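Local coordinates for apicoplast TIC22, putative (Plasmodium falciparum 3D7, PDB 4E6Z), which acts as a chaperone required for protein import into the apicoplast, the relict plastid of the malaria parasite, at residues T134-K137 against A138-M142; L241-V244 against D245-T249; I70-K73 against L74-I77. One frame throughout, in Å; residues are numbered along the deposited sequence.

Interaction 1. Residues T134-K137 against A138-M142; sequences TMKK and AYELM
K136 and E140 sit one helical turn apart, and the aliphatic part of the lysine passes the carboxylate obliquely. CE of K136 is 3.5 Å from OE2 of E140. The charged ends do not meet: K136 NZ stays 4.7 Å from E140 OE2, so any attraction is probably modest. K136 has its CG anti to the backbone N (chi1 170°) and is extended beyond it. Its NZ therefore runs past E140 to a long, weak ion pair with E75. K137 crosses E140 at about a right angle, with its CD 3.8 Å from OE1 of E140. Its CE then reaches L141 CD2.

On the buried side, SE of selenomethionine M135 lies 4.1 Å from A138 CB, and its CE approaches Y139 CB. M102 and V79 pack on A138, while L74 and I77 touch M135.

Backbone bonds fix these spacings. A138 N donates to T134 O at 2.8 Å, and E140 N to K136 O at 2.9 Å. At the start, T134 OG1 accepts from K137 N at 3.2 Å, nearly straight at 173°. This is an N-cap, where strand 129-134 passes into helix 135-150, whose first turns bury M135 and A138 and carry lysines outside.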
loop_
_atom_site.group_PDB
_atom_site.type_symbol
_atom_site.label_atom_id
_atom_site.label_comp_id
_atom_site.label_asym_id
_atom_site.label_seq_id
_atom_site.Cartn_x
_atom_site.Cartn_y
_atom_site.Cartn_z
ATOM N N THR A 134 6.515 7.253 1.818
ATOM C CA THR A 134 5.128 7.331 1.368
ATOM C C THR A 134 4.967 6.775 -0.043
ATOM O O THR A 134 5.952 6.578 -0.760
ATOM C CB THR A 134 4.600 8.776 1.387
ATOM O OG1 THR A 134 5.187 9.517 0.310
ATOM C CG2 THR A 134 4.927 9.441 2.708
HETATM N N MSE A 135 3.719 6.527 -0.433
HETATM C CA MSE A 135 3.410 6.067 -1.781
HETATM C C MSE A 135 3.832 7.099 -2.811
HETATM O O MSE A 135 4.177 6.753 -3.939
HETATM C CB MSE A 135 1.917 5.773 -1.931
HETATM C CG MSE A 135 1.575 4.293 -1.938
HETATM SE SE MSE A 135 2.565 3.285 -3.291
HETATM C CE MSE A 135 2.200 4.408 -4.840
ATOM N N LYS A 136 3.786 8.370 -2.422
ATOM C CA LYS A 136 4.275 9.449 -3.270
ATOM C C LYS A 136 5.740 9.219 -3.623
ATOM O O LYS A 136 6.102 9.127 -4.797
ATOM C CB LYS A 136 4.119 10.796 -2.561
ATOM C CG LYS A 136 4.823 11.956 -3.253
ATOM C CD LYS A 136 4.669 13.239 -2.451
ATOM C CE LYS A 136 5.423 14.396 -3.091
ATOM N NZ LYS A 136 5.288 15.653 -2.303
ATOM N N LYS A 137 6.578 9.134 -2.596
ATOM C CA LYS A 137 7.994 8.848 -2.785
ATOM C C LYS A 137 8.187 7.534 -3.541
ATOM O O LYS A 137 9.046 7.431 -4.414
ATOM C CB LYS A 137 8.709 8.788 -1.435
ATOM C CG LYS A 137 10.151 8.328 -1.510
ATOM C CD LYS A 137 11.015 9.325 -2.261
ATOM C CE LYS A 137 12.475 8.884 -2.270
ATOM N NZ LYS A 137 13.367 9.878 -2.928
ATOM N N ALA A 138 7.381 6.534 -3.203
ATOM C CA ALA A 138 7.480 5.226 -3.841
ATOM C C ALA A 138 7.153 5.318 -5.328
ATOM O O ALA A 138 7.776 4.653 -6.154
ATOM C CB ALA A 138 6.562 4.224 -3.151
ATOM N N TYR A 139 6.171 6.148 -5.660
ATOM C CA TYR A 139 5.789 6.365 -7.049
ATOM C C TYR A 139 6.904 7.095 -7.790
ATOM O O TYR A 139 7.238 6.752 -8.922
ATOM C CB TYR A 139 4.486 7.163 -7.123
ATOM C CG TYR A 139 3.960 7.368 -8.527
ATOM C CD1 TYR A 139 3.684 8.642 -9.006
ATOM C CD2 TYR A 139 3.740 6.287 -9.370
ATOM C CE1 TYR A 139 3.197 8.832 -10.287
ATOM C CE2 TYR A 139 3.257 6.467 -10.652
ATOM C CZ TYR A 139 2.988 7.740 -11.106
ATOM O OH TYR A 139 2.508 7.920 -12.382
ATOM N N GLU A 140 7.479 8.101 -7.139
ATOM C CA GLU A 140 8.614 8.826 -7.698
ATOM C C GLU A 140 9.769 7.877 -7.999
ATOM O O GLU A 140 10.509 8.075 -8.959
ATOM C CB GLU A 140 9.072 9.925 -6.738
ATOM C CG GLU A 140 8.021 10.989 -6.469
ATOM C CD GLU A 140 8.455 11.991 -5.414
ATOM O OE1 GLU A 140 9.481 11.743 -4.743
ATOM O OE2 GLU A 140 7.770 13.025 -5.257
ATOM N N LEU A 141 9.911 6.840 -7.179
ATOM C CA LEU A 141 10.979 5.862 -7.353
ATOM C C LEU A 141 10.723 4.939 -8.542
ATOM O O LEU A 141 11.559 4.826 -9.438
ATOM C CB LEU A 141 11.171 5.042 -6.075
ATOM C CG LEU A 141 11.817 5.785 -4.902
ATOM C CD1 LEU A 141 11.875 4.899 -3.666
ATOM C CD2 LEU A 141 13.213 6.275 -5.278
HETATM N N MSE A 142 9.571 4.281 -8.543
HETATM C CA MSE A 142 9.209 3.368 -9.623
HETATM C C MSE A 142 9.223 4.076 -10.973
HETATM O O MSE A 142 9.590 3.487 -11.989
HETATM C CB MSE A 142 7.826 2.770 -9.368
HETATM C CG MSE A 142 7.681 2.122 -8.007
HETATM SE SE MSE A 142 5.822 1.928 -7.481
HETATM C CE MSE A 142 5.240 0.678 -8.860
#

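Interaction 2. Residues L241-V244 against D245-T249; sequences LNMV and DLIFT
N242 and D245 face each other across the first turn of the short, weakly bonded helix at about 243-247. The N242 side chain starts at CB, which lies 3.9 Å from D245 OD2. A chi1 of 176° swings the amide back over the start of the helix, toward V244 N and D245. The amide then divides. OD1 turns back to the start of the helix and accepts a weak capping bond from V244 N at 3.4 Å. It also takes a weak bond from Y192 N, next to strand 193-203. ND2 goes the other way and comes 3.0 Å from D245 OD1. The two side chains cross at about a right angle, and the amide and carboxylate planes are 66° apart.

Apolar contacts flank this polar pair. L241 CB meets L246 CD1 at 4.1 Å, and V194 packs on both leucines. V244 CG1 lies 4.1 Å from F248 CE2, and V244 O approaches the F248 ring from its edge, 3.1 Å from CD2. CG2 of I247 is over the centre of one face of that ring, 3.3 Å above it.

The backbone bonds are mostly weak. The firmer one, I247 N to V244 O at 3.0 Å, has its donor above the carbonyl plane. The chemistry is that of a loosely bonded turn: most main-chain bonds and the N242 cap are weak, and apolar contacts lie beside them.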
loop_
_atom_site.group_PDB
_atom_site.type_symbol
_atom_site.label_atom_id
_atom_site.label_comp_id
_atom_site.label_asym_id
_atom_site.label_seq_id
_atom_site.Cartn_x
_atom_site.Cartn_y
_atom_site.Cartn_z
ATOM N N LEU A 241 -10.339 -2.829 -7.189
ATOM C CA LEU A 241 -9.710 -2.080 -8.266
ATOM C C LEU A 241 -8.193 -2.193 -8.191
ATOM O O LEU A 241 -7.633 -2.542 -7.149
ATOM C CB LEU A 241 -10.137 -0.612 -8.224
ATOM C CG LEU A 241 -11.618 -0.333 -8.494
ATOM C CD1 LEU A 241 -11.952 1.116 -8.206
ATOM C CD2 LEU A 241 -11.979 -0.693 -9.927
ATOM N N ASN A 242 -7.533 -1.897 -9.302
ATOM C CA ASN A 242 -6.079 -1.908 -9.353
ATOM C C ASN A 242 -5.537 -0.505 -9.107
ATOM O O ASN A 242 -5.687 0.379 -9.951
ATOM C CB ASN A 242 -5.602 -2.436 -10.705
ATOM C CG ASN A 242 -4.092 -2.388 -10.852
ATOM O OD1 ASN A 242 -3.356 -2.407 -9.864
ATOM N ND2 ASN A 242 -3.622 -2.328 -12.094
HETATM N N MSE A 243 -4.925 -0.301 -7.941
HETATM C CA MSE A 243 -4.449 1.023 -7.541
HETATM C C MSE A 243 -3.671 1.716 -8.653
HETATM O O MSE A 243 -3.780 2.927 -8.833
HETATM C CB MSE A 243 -3.574 0.938 -6.289
HETATM C CG MSE A 243 -3.046 2.290 -5.842
HETATM SE SE MSE A 243 -1.329 2.182 -4.922
HETATM C CE MSE A 243 -0.296 1.283 -6.311
ATOM N N VAL A 244 -2.884 0.940 -9.391
ATOM C CA VAL A 244 -2.090 1.482 -10.489
ATOM C C VAL A 244 -2.956 2.136 -11.565
ATOM O O VAL A 244 -2.677 3.256 -11.996
ATOM C CB VAL A 244 -1.200 0.400 -11.129
ATOM C CG1 VAL A 244 -0.768 0.821 -12.529
ATOM C CG2 VAL A 244 0.008 0.120 -10.243
ATOM N N ASP A 245 -4.003 1.438 -11.993
ATOM C CA ASP A 245 -4.909 1.960 -13.012
ATOM C C ASP A 245 -5.544 3.272 -12.573
ATOM O O ASP A 245 -5.909 4.105 -13.401
ATOM C CB ASP A 245 -6.008 0.943 -13.329
ATOM C CG ASP A 245 -5.478 -0.297 -14.027
ATOM O OD1 ASP A 245 -4.254 -0.377 -14.266
ATOM O OD2 ASP A 245 -6.291 -1.194 -14.336
ATOM N N LEU A 246 -5.674 3.448 -11.263
ATOM C CA LEU A 246 -6.318 4.635 -10.715
ATOM C C LEU A 246 -5.418 5.864 -10.780
ATOM O O LEU A 246 -5.902 6.992 -10.835
ATOM C CB LEU A 246 -6.775 4.380 -9.280
ATOM C CG LEU A 246 -7.894 3.346 -9.168
ATOM C CD1 LEU A 246 -8.073 2.888 -7.732
ATOM C CD2 LEU A 246 -9.194 3.906 -9.735
ATOM N N ILE A 247 -4.110 5.642 -10.770
ATOM C CA ILE A 247 -3.162 6.740 -10.894
ATOM C C ILE A 247 -3.338 7.453 -12.234
ATOM O O ILE A 247 -3.179 8.671 -12.330
ATOM C CB ILE A 247 -1.704 6.251 -10.772
ATOM C CG1 ILE A 247 -1.281 6.147 -9.306
ATOM C CG2 ILE A 247 -0.767 7.213 -11.477
ATOM C CD1 ILE A 247 -2.174 5.285 -8.457
ATOM N N PHE A 248 -3.685 6.685 -13.262
ATOM C CA PHE A 248 -3.698 7.193 -14.628
ATOM C C PHE A 248 -5.098 7.318 -15.225
ATOM O O PHE A 248 -5.240 7.482 -16.437
ATOM C CB PHE A 248 -2.839 6.303 -15.528
ATOM C CG PHE A 248 -1.467 6.023 -14.975
ATOM C CD1 PHE A 248 -0.392 6.829 -15.309
ATOM C CD2 PHE A 248 -1.254 4.952 -14.122
ATOM C CE1 PHE A 248 0.868 6.572 -14.804
ATOM C CE2 PHE A 248 0.004 4.690 -13.615
ATOM C CZ PHE A 248 1.066 5.501 -13.956
ATOM N N THR A 249 -6.127 7.237 -14.389
ATOM C CA THR A 249 -7.485 7.445 -14.873
ATOM C C THR A 249 -7.566 8.840 -15.465
ATOM O O THR A 249 -6.884 9.755 -15.004
ATOM C CB THR A 249 -8.534 7.313 -13.753
ATOM O OG1 THR A 249 -8.283 8.296 -12.742
ATOM C CG2 THR A 249 -8.489 5.927 -13.132
#

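Interaction 3. Residues I70-K73 against L74-I77; sequences IEEK and LEVI
I70 meets L74 one turn later in the chain. A chi1 near 180° (-169°) swings CG1 of I70 to the L74 side, where it lies 4.1 Å from L74 CG. The two side chains pass at an angle to one another. I70 O accepts from L74 N at 2.9 Å. L74 CG also packs close to this oxygen, at 3.2 Å. CB of E71 points away from residues 74-77; the carboxylate end lies against the Y139 ring and has a long, weak ion pair with K143.

E72 O takes only a weak bond from E75 N, at 3.3 Å. The single-turn helix 70-73 is followed by a type I beta turn from L74 to I77, which leads into strand 78-83. I77 N closes that turn on L74 O at 3.2 Å. The side chains of E72 and E75 run at a slant to each other, with their carboxylate planes 64° apart. E72 CG is 3.8 Å from OE1 of E75. The like charges stay 4.9 Å apart between E72 OE2 and E75 OE1.

The K73 side chain is extended, and its NZ donates to F255 O. Its own carbonyl oxygen remains beside the turn, with V76 CG2 3.5 Å away.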
loop_
_atom_site.group_PDB
_atom_site.type_symbol
_atom_site.label_atom_id
_atom_site.label_comp_id
_atom_site.label_asym_id
_atom_site.label_seq_id
_atom_site.Cartn_x
_atom_site.Cartn_y
_atom_site.Cartn_z
ATOM N N ILE A 70 -2.438 14.090 -7.674
ATOM C CA ILE A 70 -2.388 12.702 -7.228
ATOM C C ILE A 70 -1.130 12.418 -6.412
ATOM O O ILE A 70 -1.157 11.612 -5.483
ATOM C CB ILE A 70 -2.469 11.710 -8.401
ATOM C CG1 ILE A 70 -2.686 10.291 -7.874
ATOM C CG2 ILE A 70 -1.218 11.782 -9.259
ATOM C CD1 ILE A 70 -2.456 9.229 -8.906
ATOM N N GLU A 71 -0.032 13.081 -6.761
ATOM C CA GLU A 71 1.208 12.945 -6.004
ATOM C C GLU A 71 0.977 13.301 -4.541
ATOM O O GLU A 71 1.683 12.823 -3.655
ATOM C CB GLU A 71 2.316 13.827 -6.591
ATOM C CG GLU A 71 2.974 13.273 -7.848
ATOM C CD GLU A 71 2.128 13.469 -9.093
ATOM O OE1 GLU A 71 1.137 14.227 -9.031
ATOM O OE2 GLU A 71 2.460 12.867 -10.137
ATOM N N GLU A 72 -0.020 14.146 -4.296
ATOM C CA GLU A 72 -0.362 14.557 -2.940
ATOM C C GLU A 72 -1.351 13.579 -2.308
ATOM O O GLU A 72 -1.367 13.400 -1.090
ATOM C CB GLU A 72 -0.934 15.977 -2.939
ATOM C CG GLU A 72 -1.038 16.615 -1.561
ATOM C CD GLU A 72 -1.504 18.061 -1.619
ATOM O OE1 GLU A 72 -1.953 18.504 -2.699
ATOM O OE2 GLU A 72 -1.419 18.758 -0.584
ATOM N N LYS A 73 -2.171 12.945 -3.139
ATOM C CA LYS A 73 -3.125 11.953 -2.653
ATOM C C LYS A 73 -2.413 10.682 -2.194
ATOM O O LYS A 73 -2.887 9.982 -1.299
ATOM C CB LYS A 73 -4.160 11.614 -3.731
ATOM C CG LYS A 73 -5.168 12.716 -4.016
ATOM C CD LYS A 73 -6.338 12.182 -4.830
ATOM C CE LYS A 73 -7.463 13.202 -4.936
ATOM N NZ LYS A 73 -8.692 12.613 -5.544
ATOM N N LEU A 74 -1.275 10.392 -2.819
ATOM C CA LEU A 74 -0.489 9.205 -2.494
ATOM C C LEU A 74 0.366 9.433 -1.253
ATOM O O LEU A 74 0.910 8.490 -0.676
ATOM C CB LEU A 74 0.418 8.834 -3.669
ATOM C CG LEU A 74 -0.253 8.554 -5.014
ATOM C CD1 LEU A 74 0.781 8.149 -6.055
ATOM C CD2 LEU A 74 -1.292 7.483 -4.857
ATOM N N GLU A 75 0.473 10.692 -0.843
ATOM C CA GLU A 75 1.369 11.081 0.238
ATOM C C GLU A 75 0.923 10.509 1.583
ATOM O O GLU A 75 1.751 10.214 2.447
ATOM C CB GLU A 75 1.470 12.607 0.314
ATOM C CG GLU A 75 2.804 13.125 0.825
ATOM C CD GLU A 75 2.955 14.626 0.631
ATOM O OE1 GLU A 75 1.953 15.287 0.280
ATOM O OE2 GLU A 75 4.075 15.144 0.827
ATOM N N VAL A 76 -0.386 10.349 1.752
ATOM C CA VAL A 76 -0.942 9.857 3.012
ATOM C C VAL A 76 -0.838 8.337 3.149
ATOM O O VAL A 76 -1.162 7.777 4.196
ATOM C CB VAL A 76 -2.416 10.270 3.178
ATOM C CG1 VAL A 76 -2.560 11.772 3.010
ATOM C CG2 VAL A 76 -3.285 9.529 2.174
ATOM N N ILE A 77 -0.395 7.673 2.090
ATOM C CA ILE A 77 -0.225 6.227 2.126
ATOM C C ILE A 77 1.207 5.863 2.524
ATOM O O ILE A 77 2.149 6.135 1.779
ATOM C CB ILE A 77 -0.537 5.595 0.763
ATOM C CG1 ILE A 77 -1.921 6.033 0.274
ATOM C CG2 ILE A 77 -0.437 4.079 0.845
ATOM C CD1 ILE A 77 -2.176 5.725 -1.184
#

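In the fold
Interactions 1 and 3 are close neighbours, with centres about 9 Å apart. M135 N lies 2.7 Å from I77 O, a probable hydrogen bond that ties the start of helix 135-150 to the turn before strand 78-83. K136 CD also packs 3.2 Å from E71 O. Interaction 2 lies about 14 Å from interaction 1 and about 13 Å from interaction 3, centre to centre. Y139 reaches it from the long helix: its OH is 3.5 Å from I247 CG2. M135 CE meets M243 SE at 4.2 Å, and I70 CD1 lies against I247 CA. Three chain regions distant in sequence thus pack together.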